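PDB 5UUJ: AlkZ from Streptomyces sahachiroi, which belongs to the AlkZ-like family of DNA glycosylases, a family of the helix-turn-helix clan. Local coordinates for residues R10-W15 and Y219-I224; E23-P28 and E355-H360; P107-A112 and W162-K167; H177-N180 and I185-T188. All coordinates share one frame; numbering follows the deposited sequence.

Contact 1 of 4, residues R10-W15 and Y219-I224; sequences RQVFAW and YGPATI
The forked end of Val12 meets the CD corner of the Pro221 ring, an apolar contact between helix 9-19 and the loop that joins helix 204-219 to helix 224-232. Both methyls of the valine close on one ring carbon: CG1 lies 3.5 Å from Pro221 CD and CG2 lies 3.6 Å from the same atom. With CG1 anti to the backbone N (chi1 169°) and CG2 anti to the carbonyl carbon, the fork straddles CD, and CG2 also grazes Pro221 CG.

The second kind of contact is between carbon and a carbonyl oxygen, that of the cis Gly220-Pro221 peptide. Val12 CG1 lies 3.7 Å from Gly220 O, and Trp15, one helical turn along, brings its six-membered ring to the same oxygen, with CZ3 3.5 Å from Gly220 O at an oblique approach.

No hydrogen bond joins the two segments directly. Arg16, which follows Trp15, supplies the polar link, with NE bonded to Gly220 O and NH2 to Pro221 O, while Trp15 NE1 is held by Glu271 OE1 and Leu272 touches both Trp15 and Pro221. A buried loop carbonyl bordered by hydrocarbon thus gets its hydrogen bond from an adjacent arginine, so apolar fit and polar satisfaction are divided between neighbouring residues of one helix.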
# COMPACT_ATOMS: atom_id res chain seq x y z
N ARG A 10 -19.83 4.66 10.78
CA ARG A 10 -19.19 4.12 11.97
C ARG A 10 -19.29 2.60 12.01
O ARG A 10 -18.44 1.93 12.59
CB ARG A 10 -19.77 4.75 13.22
CG ARG A 10 -19.24 6.15 13.47
CD ARG A 10 -19.82 6.80 14.71
NE ARG A 10 -19.37 6.16 15.94
CZ ARG A 10 -19.58 6.65 17.15
NH1 ARG A 10 -20.23 7.79 17.31
NH2 ARG A 10 -19.13 6.00 18.22
N GLN A 11 -20.33 2.04 11.39
CA GLN A 11 -20.36 0.60 11.16
C GLN A 11 -19.23 0.20 10.22
O GLN A 11 -18.47 -0.73 10.51
CB GLN A 11 -21.70 0.16 10.56
CG GLN A 11 -22.82 0.02 11.56
CD GLN A 11 -24.03 -0.66 10.96
OE1 GLN A 11 -24.65 -0.14 10.02
NE2 GLN A 11 -24.37 -1.84 11.48
N VAL A 12 -19.11 0.91 9.10
CA VAL A 12 -18.09 0.63 8.10
C VAL A 12 -16.69 0.73 8.72
O VAL A 12 -15.84 -0.13 8.48
CB VAL A 12 -18.21 1.58 6.89
CG1 VAL A 12 -16.98 1.49 5.98
CG2 VAL A 12 -19.48 1.28 6.10
N PHE A 13 -16.46 1.77 9.51
CA PHE A 13 -15.14 1.97 10.12
C PHE A 13 -14.78 0.81 11.04
O PHE A 13 -13.65 0.31 11.00
CB PHE A 13 -15.11 3.28 10.91
CG PHE A 13 -15.32 4.51 10.08
CD1 PHE A 13 -14.99 4.52 8.73
CD2 PHE A 13 -15.87 5.65 10.64
CE1 PHE A 13 -15.19 5.66 7.96
CE2 PHE A 13 -16.07 6.79 9.87
CZ PHE A 13 -15.73 6.79 8.54
N ALA A 14 -15.73 0.39 11.86
CA ALA A 14 -15.52 -0.73 12.78
C ALA A 14 -15.23 -2.01 12.00
O ALA A 14 -14.36 -2.79 12.38
CB ALA A 14 -16.72 -0.91 13.68
N TRP A 15 -15.98 -2.23 10.92
CA TRP A 15 -15.81 -3.43 10.12
C TRP A 15 -14.44 -3.43 9.44
O TRP A 15 -13.74 -4.44 9.44
CB TRP A 15 -16.91 -3.54 9.07
CG TRP A 15 -16.80 -4.77 8.24
CD1 TRP A 15 -17.23 -6.03 8.56
CD2 TRP A 15 -16.20 -4.88 6.94
NE1 TRP A 15 -16.93 -6.91 7.55
CE2 TRP A 15 -16.30 -6.23 6.54
CE3 TRP A 15 -15.58 -3.97 6.08
CZ2 TRP A 15 -15.81 -6.69 5.32
CZ3 TRP A 15 -15.10 -4.43 4.86
CH2 TRP A 15 -15.22 -5.78 4.50
N TYR A 219 -11.10 -2.49 2.63
CA TYR A 219 -11.46 -1.08 2.56
C TYR A 219 -12.87 -0.84 2.02
O TYR A 219 -13.23 0.29 1.70
CB TYR A 219 -10.45 -0.32 1.70
CG TYR A 219 -9.02 -0.67 2.02
CD1 TYR A 219 -8.45 -0.32 3.24
CD2 TYR A 219 -8.23 -1.35 1.10
CE1 TYR A 219 -7.14 -0.64 3.54
CE2 TYR A 219 -6.92 -1.67 1.39
CZ TYR A 219 -6.38 -1.31 2.60
OH TYR A 219 -5.07 -1.64 2.88
N GLY A 220 -13.66 -1.91 1.92
CA GLY A 220 -15.04 -1.78 1.50
C GLY A 220 -15.90 -1.17 2.60
O GLY A 220 -15.45 -1.08 3.74
N PRO A 221 -17.12 -0.73 2.27
CA PRO A 221 -17.63 -0.61 0.90
C PRO A 221 -16.93 0.53 0.16
O PRO A 221 -16.42 1.44 0.82
CB PRO A 221 -19.12 -0.32 1.09
CG PRO A 221 -19.42 -0.65 2.52
CD PRO A 221 -18.15 -0.40 3.26
N ALA A 222 -16.90 0.49 -1.17
CA ALA A 222 -16.23 1.53 -1.93
C ALA A 222 -16.81 1.66 -3.33
O ALA A 222 -17.45 0.73 -3.84
CB ALA A 222 -14.74 1.23 -2.01
N THR A 223 -16.58 2.81 -3.95
CA THR A 223 -17.01 3.06 -5.32
C THR A 223 -15.92 2.64 -6.29
O THR A 223 -14.78 2.38 -5.89
CB THR A 223 -17.34 4.54 -5.56
OG1 THR A 223 -16.13 5.32 -5.45
CG2 THR A 223 -18.36 5.04 -4.55
N ILE A 224 -16.27 2.60 -7.57
CA ILE A 224 -15.31 2.32 -8.62
C ILE A 224 -14.23 3.40 -8.65
O ILE A 224 -13.05 3.10 -8.82
CB ILE A 224 -16.00 2.24 -9.99
CG1 ILE A 224 -16.86 0.97 -10.05
CG2 ILE A 224 -14.98 2.25 -11.14
CD1 ILE A 224 -17.72 0.85 -11.29

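Contact 2 of 4, residues E23-P28 and E355-H360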
# COMPACT_ATOMS: atom_id res chain seq x y z
N GLU A 23 -8.85 -3.71 15.36
CA GLU A 23 -9.71 -4.00 16.51
C GLU A 23 -10.74 -5.06 16.13
O GLU A 23 -11.51 -4.86 15.20
CB GLU A 23 -10.45 -2.74 16.99
CG GLU A 23 -9.56 -1.59 17.44
CD GLU A 23 -8.78 -1.89 18.72
OE1 GLU A 23 -9.27 -2.71 19.53
OE2 GLU A 23 -7.69 -1.31 18.89
N PRO A 24 -10.78 -6.20 16.85
CA PRO A 24 -9.98 -6.57 18.03
C PRO A 24 -8.54 -6.91 17.66
O PRO A 24 -8.18 -6.89 16.48
CB PRO A 24 -10.71 -7.80 18.57
CG PRO A 24 -11.35 -8.41 17.38
CD PRO A 24 -11.75 -7.26 16.51
N ARG A 25 -7.73 -7.22 18.67
CA ARG A 25 -6.31 -7.47 18.47
C ARG A 25 -5.99 -8.96 18.38
O ARG A 25 -6.40 -9.75 19.24
CB ARG A 25 -5.50 -6.82 19.59
CG ARG A 25 -5.23 -5.34 19.37
CD ARG A 25 -5.79 -4.48 20.48
NE ARG A 25 -5.65 -3.06 20.18
CZ ARG A 25 -4.57 -2.33 20.46
NH1 ARG A 25 -3.51 -2.88 21.05
NH2 ARG A 25 -4.54 -1.04 20.14
N THR A 26 -5.26 -9.33 17.34
CA THR A 26 -4.77 -10.69 17.17
C THR A 26 -3.28 -10.64 16.85
O THR A 26 -2.68 -9.57 16.86
CB THR A 26 -5.51 -11.44 16.04
OG1 THR A 26 -5.43 -10.68 14.82
CG2 THR A 26 -6.97 -11.63 16.40
N GLN A 27 -2.69 -11.80 16.55
CA GLN A 27 -1.27 -11.88 16.26
C GLN A 27 -1.01 -12.44 14.87
O GLN A 27 -0.45 -13.53 14.72
CB GLN A 27 -0.56 -12.73 17.31
CG GLN A 27 0.95 -12.58 17.31
CD GLN A 27 1.41 -11.23 17.85
OE1 GLN A 27 0.67 -10.55 18.55
NE2 GLN A 27 2.63 -10.85 17.51
N PRO A 28 -1.40 -11.69 13.84
CA PRO A 28 -1.11 -12.12 12.47
C PRO A 28 0.37 -12.01 12.15
O PRO A 28 1.07 -11.17 12.71
CB PRO A 28 -1.94 -11.16 11.61
CG PRO A 28 -2.03 -9.92 12.44
CD PRO A 28 -2.09 -10.39 13.87
N GLU A 355 -2.77 7.05 26.54
CA GLU A 355 -1.59 6.47 27.17
C GLU A 355 -1.49 4.97 26.92
O GLU A 355 -0.39 4.43 26.81
CB GLU A 355 -1.61 6.76 28.68
CG GLU A 355 -1.18 8.19 29.02
CD GLU A 355 -1.28 8.51 30.50
OE1 GLU A 355 -0.82 9.60 30.89
OE2 GLU A 355 -1.83 7.68 31.26
N LYS A 356 -2.63 4.30 26.83
CA LYS A 356 -2.64 2.87 26.55
C LYS A 356 -2.15 2.62 25.12
O LYS A 356 -1.40 1.68 24.87
CB LYS A 356 -4.04 2.28 26.75
CG LYS A 356 -4.11 0.77 26.60
CD LYS A 356 -3.05 0.07 27.45
CE LYS A 356 -3.31 -1.43 27.55
NZ LYS A 356 -4.54 -1.73 28.34
N GLU A 357 -2.59 3.46 24.19
CA GLU A 357 -2.12 3.37 22.82
C GLU A 357 -0.63 3.68 22.73
O GLU A 357 0.10 3.04 21.98
CB GLU A 357 -2.91 4.32 21.91
CG GLU A 357 -4.22 3.74 21.41
CD GLU A 357 -4.01 2.54 20.50
OE1 GLU A 357 -3.66 2.73 19.32
OE2 GLU A 357 -4.21 1.40 20.98
N ALA A 358 -0.17 4.65 23.52
CA ALA A 358 1.24 5.01 23.54
C ALA A 358 2.11 3.82 23.95
O ALA A 358 3.20 3.62 23.43
CB ALA A 358 1.49 6.19 24.47
N ALA A 359 1.60 3.02 24.89
CA ALA A 359 2.32 1.84 25.36
C ALA A 359 2.41 0.79 24.26
O ALA A 359 3.40 0.07 24.15
CB ALA A 359 1.65 1.27 26.58
N HIS A 360 1.35 0.71 23.45
CA HIS A 360 1.32 -0.20 22.31
C HIS A 360 2.31 0.27 21.24
O HIS A 360 3.04 -0.54 20.66
CB HIS A 360 -0.10 -0.28 21.74
CG HIS A 360 -0.28 -1.34 20.71
ND1 HIS A 360 -0.22 -2.68 21.00
CD2 HIS A 360 -0.55 -1.25 19.38
CE1 HIS A 360 -0.44 -3.38 19.89
NE2 HIS A 360 -0.64 -2.54 18.90
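Arg25 reaches helix 351-365 with both terminal nitrogens of its guanidinium, and each finds a different partner. NH2 forms a salt bridge with Glu357, 2.6 Å from its OE2; the carboxylate comes to the guanidinium edge with its own plane turned 83° from it. NH1 stands over the centre of one face of the His360 ring, 3.3 Å from His360 CE1, and the two planes are inclined at 57°. The imidazole is reached from above, while its rim atom NE2 is bonded to Leu54 O.

Glu23, two residues before the arginine, takes the NE side of the guanidinium. Its OE2 accepts a nearly straight bond from Arg25 NE at 3.0 Å, lying in the guanidinium plane, and a weak second one from Arg25 NH2. Glu23, Arg25 and Glu357 therefore make a salt-bridge network that ties the loop between helices 9-19 and 30-36 to a helix more than 300 residues later in the chain.

Farther out, Arg282 from strand 281-284 forms a salt bridge with Glu23 OE2 and comes close to Arg25 NH2, so the two glutamates probably help to balance two neighbouring arginines. Glu357 bends at chi2 (-65°), turning its carboxylate back toward the loop, and its OE1 accepts a hydrogen bond from Leu283 N.

Contact 3 of 4, residues P107-A112 and W162-K167; sequences PSWTRA and WGSVLK
Trp109 of helix 107-113 extends its indole to helix 162-172, and meets Ser164 and Val165 with the edge of the ring. Its CG is anti to the backbone N (chi1 -166°), which carries the ring out from its own helix and brings the benzene side and NE1 to the neighbouring backbone.

The direct contacts are van der Waals ones. CZ2 lies 3.5 Å from Ser164 O, close to the plane of the ring, and 4.0 Å from Val165 CA. Beyond these, CH2 makes a looser apolar approach to Val165 CG2. The helices themselves stay well apart here, the CA atoms of Trp109 and Ser164 being 9.0 Å from each other, so the indole spans most of the gap. Around the pair, helix 117-130 adds Val120 against Trp109 and Leu123 against Val165.

Polar contact runs through water. One molecule, in the plane of the indole, accepts from Trp109 NE1 at 2.8 Å and donates to Ser164 O at 3.0 Å, linking ring and helix backbone. A second water lies over one face of the indole, toward its rim; it is hydrogen-bonded to Ser164 OG at 2.8 Å and donates only weakly to Trp109 O, which also accepts a bond from Ser113 OG.

Where two helices are joined by an aromatic edge at a partly buried site, polar groups can be satisfied without touching: the indole N-H and the main-chain carbonyl of Ser164 share a water, and the ring edge beside them supplies the hydrocarbon contact.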
# COMPACT_ATOMS: atom_id res chain seq x y z
N PRO A 107 2.90 10.12 -24.35
CA PRO A 107 3.94 11.04 -24.81
C PRO A 107 4.65 11.77 -23.66
O PRO A 107 5.87 11.89 -23.68
CB PRO A 107 3.16 12.03 -25.68
CG PRO A 107 2.04 11.22 -26.24
CD PRO A 107 1.67 10.23 -25.17
N SER A 108 3.88 12.21 -22.66
CA SER A 108 4.45 12.93 -21.53
C SER A 108 5.49 12.10 -20.77
O SER A 108 6.50 12.62 -20.31
CB SER A 108 3.34 13.38 -20.57
OG SER A 108 2.55 12.29 -20.12
N TRP A 109 5.25 10.79 -20.66
CA TRP A 109 6.21 9.90 -20.00
C TRP A 109 7.48 9.75 -20.84
O TRP A 109 8.58 9.75 -20.31
CB TRP A 109 5.58 8.52 -19.76
CG TRP A 109 6.36 7.66 -18.81
CD1 TRP A 109 6.16 7.54 -17.47
CD2 TRP A 109 7.44 6.78 -19.13
NE1 TRP A 109 7.05 6.65 -16.93
CE2 TRP A 109 7.85 6.17 -17.93
CE3 TRP A 109 8.11 6.45 -20.32
CZ2 TRP A 109 8.90 5.24 -17.88
CZ3 TRP A 109 9.14 5.53 -20.27
CH2 TRP A 109 9.53 4.94 -19.06
N THR A 110 7.30 9.61 -22.15
CA THR A 110 8.43 9.53 -23.07
C THR A 110 9.30 10.79 -23.00
O THR A 110 10.53 10.70 -22.96
CB THR A 110 7.96 9.32 -24.52
OG1 THR A 110 7.04 8.22 -24.57
CG2 THR A 110 9.14 9.03 -25.44
N ARG A 111 8.66 11.95 -22.99
CA ARG A 111 9.39 13.21 -22.98
C ARG A 111 10.20 13.37 -21.69
O ARG A 111 11.32 13.89 -21.71
CB ARG A 111 8.43 14.40 -23.14
CG ARG A 111 7.77 14.49 -24.51
CD ARG A 111 7.09 15.83 -24.71
NE ARG A 111 6.03 16.08 -23.74
CZ ARG A 111 4.73 15.85 -23.95
NH1 ARG A 111 4.31 15.36 -25.11
NH2 ARG A 111 3.86 16.12 -23.00
N ALA A 112 9.64 12.92 -20.58
CA ALA A 112 10.28 13.09 -19.28
C ALA A 112 11.40 12.07 -19.05
O ALA A 112 12.45 12.40 -18.51
CB ALA A 112 9.24 12.99 -18.17
N TRP A 162 16.39 6.37 -13.23
CA TRP A 162 16.14 4.95 -13.03
C TRP A 162 14.83 4.71 -12.28
O TRP A 162 14.10 3.76 -12.57
CB TRP A 162 17.29 4.30 -12.26
CG TRP A 162 17.11 2.82 -12.10
CD1 TRP A 162 17.05 2.12 -10.93
CD2 TRP A 162 16.94 1.86 -13.15
NE1 TRP A 162 16.86 0.79 -11.18
CE2 TRP A 162 16.79 0.60 -12.54
CE3 TRP A 162 16.90 1.95 -14.55
CZ2 TRP A 162 16.60 -0.57 -13.28
CZ3 TRP A 162 16.71 0.78 -15.28
CH2 TRP A 162 16.57 -0.46 -14.64
N GLY A 163 14.55 5.58 -11.31
CA GLY A 163 13.37 5.44 -10.48
C GLY A 163 12.08 5.42 -11.27
O GLY A 163 11.11 4.77 -10.89
N SER A 164 12.07 6.14 -12.39
CA SER A 164 10.89 6.22 -13.24
C SER A 164 10.84 5.09 -14.27
O SER A 164 9.78 4.53 -14.54
CB SER A 164 10.86 7.58 -13.95
OG SER A 164 9.69 7.71 -14.74
N VAL A 165 12.00 4.75 -14.82
CA VAL A 165 12.09 3.77 -15.90
C VAL A 165 11.89 2.34 -15.40
O VAL A 165 11.45 1.47 -16.15
CB VAL A 165 13.46 3.89 -16.61
CG1 VAL A 165 13.65 2.78 -17.65
CG2 VAL A 165 13.59 5.25 -17.28
N LEU A 166 12.20 2.09 -14.13
CA LEU A 166 12.12 0.74 -13.58
C LEU A 166 10.68 0.29 -13.34
O LEU A 166 10.41 -0.90 -13.20
CB LEU A 166 12.92 0.65 -12.27
CG LEU A 166 12.42 1.45 -11.06
CD1 LEU A 166 11.33 0.72 -10.28
CD2 LEU A 166 13.57 1.79 -10.12
N LYS A 167 9.75 1.24 -13.27
CA LYS A 167 8.40 0.93 -12.82
C LYS A 167 7.62 0.04 -13.80
O LYS A 167 6.98 -0.92 -13.37
CB LYS A 167 7.64 2.22 -12.53
CG LYS A 167 8.25 3.00 -11.38
CD LYS A 167 7.36 4.10 -10.85
CE LYS A 167 8.04 4.83 -9.70
NZ LYS A 167 7.17 5.85 -9.07
O HOH W 1 7.13 5.83 -14.21
O HOH W 2 9.00 9.45 -16.88

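Contact 4 of 4, residues H177-N180 and I185-T188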
# COMPACT_ATOMS: atom_id res chain seq x y z
N HIS A 177 13.13 -5.98 -5.53
CA HIS A 177 14.28 -5.88 -4.64
C HIS A 177 14.86 -7.25 -4.35
O HIS A 177 14.13 -8.22 -4.15
CB HIS A 177 13.90 -5.21 -3.32
CG HIS A 177 13.80 -3.72 -3.38
ND1 HIS A 177 14.18 -2.91 -2.34
CD2 HIS A 177 13.37 -2.90 -4.37
CE1 HIS A 177 13.98 -1.65 -2.67
NE2 HIS A 177 13.49 -1.61 -3.90
N GLY A 178 16.18 -7.33 -4.33
CA GLY A 178 16.87 -8.48 -3.78
C GLY A 178 17.21 -8.16 -2.34
O GLY A 178 16.79 -7.13 -1.82
N PRO A 179 17.98 -9.04 -1.68
CA PRO A 179 18.46 -8.71 -0.34
C PRO A 179 19.38 -7.50 -0.39
O PRO A 179 20.16 -7.39 -1.34
CB PRO A 179 19.22 -9.98 0.09
CG PRO A 179 18.78 -11.05 -0.87
CD PRO A 179 18.47 -10.35 -2.14
N ASN A 180 19.29 -6.61 0.59
CA ASN A 180 20.19 -5.47 0.63
C ASN A 180 21.63 -5.93 0.78
O ASN A 180 21.91 -6.84 1.55
CB ASN A 180 19.83 -4.52 1.77
CG ASN A 180 18.50 -3.81 1.55
OD1 ASN A 180 17.98 -3.76 0.43
ND2 ASN A 180 17.94 -3.26 2.62
N ILE A 185 20.67 -0.91 -2.06
CA ILE A 185 19.55 -1.68 -2.59
C ILE A 185 20.01 -2.50 -3.79
O ILE A 185 20.84 -2.05 -4.58
CB ILE A 185 18.38 -0.75 -3.00
CG1 ILE A 185 17.74 -0.14 -1.76
CG2 ILE A 185 17.32 -1.52 -3.80
CD1 ILE A 185 16.81 1.02 -2.06
N THR A 186 19.45 -3.70 -3.92
CA THR A 186 19.75 -4.58 -5.05
C THR A 186 18.47 -4.94 -5.80
O THR A 186 17.37 -4.82 -5.26
CB THR A 186 20.43 -5.88 -4.60
OG1 THR A 186 19.52 -6.65 -3.80
CG2 THR A 186 21.69 -5.59 -3.81
N PHE A 187 18.64 -5.40 -7.03
CA PHE A 187 17.52 -5.83 -7.87
C PHE A 187 17.72 -7.27 -8.30
O PHE A 187 18.85 -7.73 -8.46
CB PHE A 187 17.38 -4.93 -9.10
CG PHE A 187 17.06 -3.50 -8.77
CD1 PHE A 187 15.76 -3.09 -8.58
CD2 PHE A 187 18.07 -2.56 -8.67
CE1 PHE A 187 15.46 -1.77 -8.29
CE2 PHE A 187 17.78 -1.24 -8.38
CZ PHE A 187 16.47 -0.85 -8.19
N THR A 188 16.62 -7.99 -8.51
CA THR A 188 16.69 -9.34 -9.04
C THR A 188 15.37 -9.74 -9.71
O THR A 188 14.39 -9.01 -9.65
CB THR A 188 17.05 -10.36 -7.92
OG1 THR A 188 17.48 -11.59 -8.52
CG2 THR A 188 15.86 -10.62 -6.99
O HOH W 3 17.46 -4.49 -1.79
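The His177 ring carries the Ile185 side chain over one face: CG2 sits 3.7 Å from the ring centroid, 19° off the normal, in a CH-pi contact displaced toward CE1. CD1 of the same isoleucine also nears CE1. The Phe187 ring stands obliquely to the imidazole, with planes 73° apart, and the Trp77 ring also meets His177.

The backbones that carry these rings pair antiparallel, His177 and Phe187 forming a non-hydrogen-bonded pair whose side chains diverge. The next residue carries the bond: Gly178 N donates to Thr186 O at 2.9 Å. His177 CA adds a CA-H...O contact to the same oxygen.

Past the glycine, the side chain of Thr186 makes the link. Its hydroxyl, set between the backbone N and the carbonyl carbon (chi1 66°), donates to Pro179 O at 2.6 Å, from above the carbonyl plane. A water accepts from Thr186 N at 3.0 Å and lies within hydrogen-bonding distance of Gly178 O.

As the strands separate into their connecting loop, a threonine hydroxyl and a water take over from direct backbone pairing, so the loop end of this beta hairpin stays linked by polar bonds beyond the backbone pairs.

In the fold
The four contacts form two pairs in different parts of the molecule. Contacts 3 and 4 touch: Trp162 NE1 of the helix in contact 3 lies 3.4 Å from Phe187 CZ of the strand in contact 4, so this helix and the hairpin meet through an aromatic pair. Contacts 1 and 2 come close without touching, nearest atoms about 5 Å apart; their segments alternate along the chain, tying the N-terminal region to two later parts of it. Contact 3 lies across the chain's centre from both, its centre about 35 Å from that of contact 1 and about 41 Å from that of contact 2. Contacts 3 and 4 are nested within the loops that contacts 1 and 2 close.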